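Local structure of cysteine synthase (Helicobacter pylori, 6AHI) at the interface of chains A and B. The protein catalyses the pyridoxal-phosphate-dependent formation of cystathionine from O-acetylserine and homocysteine, as an O-acetylserine-dependent cystathionine beta-synthase. Sequence-based numbering; all coordinates share one arbitrary frame. Chains: chain A/B, Cysteine synthase.

The interface of chains A and B. Residues chain A 106, 110-111; chain B 254, 257-258, 263, 304-305.
A:Ala110, the last residue of helix 102-110, and A:Leu111 just after it meet helix 246-260 and the C-terminal segment of chain B in one part of the two-fold homodimer interface. The patch helps join the two subunits, and its twin repeats with the chains exchanged. A:Ala110 has 74 Å² of surface hidden by chain B. Its methyl CB lies over the centre of the B:Tyr305 ring, 3.4 Å above the plane. This is a CH-pi contact, with the methyl against one face of the phenol. The first torsion of B:Tyr305 puts CG anti to its carbonyl carbon (chi1 -56°) and brings the ring to the end of the chain A helix. The second (chi2 -41°) turns its face towards the methyl. At one flank, the amide of A:Gln106 stands steeply to the B:Tyr305 ring, with their planes 74° apart. Its modelled OE1 is 2.6 Å from the carbonyl O of B:Ile304, and both can only accept. The amide orientation is therefore doubtful; a flipped amide would probably place NE2 there as donor. The carbonyl O of A:Ala110 points towards helix 246-260. A water there lies 2.5 Å from A:Ala110 O and 2.7 Å from the backbone O of B:Arg254, so it can donate to both and links the two carbonyls. The same A:Ala110 O comes within 3.3 Å of the backbone N of B:Lys258. It also lies near the methyl CB of B:Ala257 and CB of B:Lys258. Beside this, methyl CD2 of A:Leu111 is 3.5 Å from the backbone O of B:Ala257. The side chains of A:Leu111 and B:Leu263 run roughly perpendicular and touch loosely, methyl to methyl, with CD2 of A:Leu111 4.0 Å from CD2 of B:Leu263.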
loop_
_atom_site.group_PDB
_atom_site.type_symbol
_atom_site.label_atom_id
_atom_site.label_comp_id
_atom_site.label_asym_id
_atom_site.label_seq_id
_atom_site.Cartn_x
_atom_site.Cartn_y
_atom_site.Cartn_z
ATOM N N GLN A 106 -8.708 9.414 -9.078
ATOM C CA GLN A 106 -7.404 10.053 -9.265
ATOM C C GLN A 106 -6.368 8.972 -9.660
ATOM O O GLN A 106 -5.549 9.181 -10.540
ATOM C CB GLN A 106 -6.928 10.710 -7.961
ATOM C CG GLN A 106 -6.891 12.230 -7.916
ATOM C CD GLN A 106 -5.823 12.683 -6.945
ATOM O OE1 GLN A 106 -4.624 12.633 -7.228
ATOM N NE2 GLN A 106 -6.249 13.112 -5.769
ATOM N N ALA A 110 -4.245 8.551 -12.958
ATOM C CA ALA A 110 -2.768 8.483 -12.782
ATOM C C ALA A 110 -2.187 7.325 -13.606
ATOM O O ALA A 110 -1.119 7.503 -14.215
ATOM C CB ALA A 110 -2.389 8.402 -11.327
ATOM N N LEU A 111 -2.916 6.203 -13.693
ATOM C CA LEU A 111 -2.464 4.987 -14.398
ATOM C C LEU A 111 -2.750 5.022 -15.907
ATOM O O LEU A 111 -2.540 4.009 -16.596
ATOM C CB LEU A 111 -3.125 3.761 -13.769
ATOM C CG LEU A 111 -2.700 3.454 -12.340
ATOM C CD1 LEU A 111 -3.652 2.480 -11.683
ATOM C CD2 LEU A 111 -1.261 2.923 -12.290
ATOM N N ARG B 254 4.398 11.412 -11.747
ATOM C CA ARG B 254 3.267 11.097 -12.624
ATOM C C ARG B 254 3.684 10.089 -13.711
ATOM O O ARG B 254 2.918 9.175 -14.036
ATOM C CB ARG B 254 2.671 12.381 -13.212
ATOM C CG ARG B 254 2.062 13.330 -12.179
ATOM C CD ARG B 254 1.323 14.508 -12.823
ATOM N NE ARG B 254 2.076 15.164 -13.898
ATOM C CZ ARG B 254 2.850 16.246 -13.761
ATOM N NH1 ARG B 254 2.917 16.874 -12.601
ATOM N NH2 ARG B 254 3.555 16.691 -14.781
ATOM N N ALA B 257 3.770 6.413 -12.504
ATOM C CA ALA B 257 2.455 5.833 -12.402
ATOM C C ALA B 257 1.943 5.451 -13.788
ATOM O O ALA B 257 1.513 4.296 -14.000
ATOM C CB ALA B 257 1.525 6.802 -11.710
ATOM N N LYS B 258 1.935 6.439 -14.710
ATOM C CA LYS B 258 1.401 6.277 -16.059
ATOM C C LYS B 258 2.188 5.225 -16.856
ATOM O O LYS B 258 1.596 4.377 -17.519
ATOM C CB LYS B 258 1.393 7.616 -16.810
ATOM C CG LYS B 258 0.574 7.634 -18.083
ATOM C CD LYS B 258 0.388 9.029 -18.660
ATOM C CE LYS B 258 -0.212 9.008 -20.050
ATOM N NZ LYS B 258 -1.601 8.501 -20.042
ATOM N N LEU B 263 2.859 3.599 -7.919
ATOM C CA LEU B 263 2.095 4.646 -7.222
ATOM C C LEU B 263 2.916 5.128 -6.024
ATOM O O LEU B 263 2.659 4.756 -4.879
ATOM C CB LEU B 263 0.752 4.044 -6.827
ATOM C CG LEU B 263 -0.091 3.620 -8.030
ATOM C CD1 LEU B 263 -1.285 2.789 -7.604
ATOM C CD2 LEU B 263 -0.567 4.829 -8.836
ATOM N N ILE B 304 -0.867 15.547 -5.752
ATOM C CA ILE B 304 -0.117 14.487 -6.460
ATOM C C ILE B 304 -1.031 13.951 -7.576
ATOM O O ILE B 304 -2.198 13.673 -7.320
ATOM C CB ILE B 304 0.365 13.375 -5.484
ATOM C CG1 ILE B 304 1.664 12.728 -5.963
ATOM C CG2 ILE B 304 -0.720 12.334 -5.231
ATOM C CD1 ILE B 304 2.328 11.802 -4.928
ATOM N N TYR B 305 -0.514 13.816 -8.796
ATOM C CA TYR B 305 -1.337 13.337 -9.961
ATOM C C TYR B 305 -2.289 14.450 -10.462
ATOM O O TYR B 305 -3.474 14.185 -10.769
ATOM C CB TYR B 305 -2.122 12.050 -9.654
ATOM C CG TYR B 305 -1.284 10.878 -9.174
ATOM C CD1 TYR B 305 -0.053 10.611 -9.755
ATOM C CD2 TYR B 305 -1.707 10.043 -8.154
ATOM C CE1 TYR B 305 0.739 9.559 -9.337
ATOM C CE2 TYR B 305 -0.920 8.973 -7.719
ATOM C CZ TYR B 305 0.305 8.723 -8.320
ATOM O OH TYR B 305 1.137 7.688 -7.946
HETATM O O HOH W 1 0.254 9.592 -14.007
#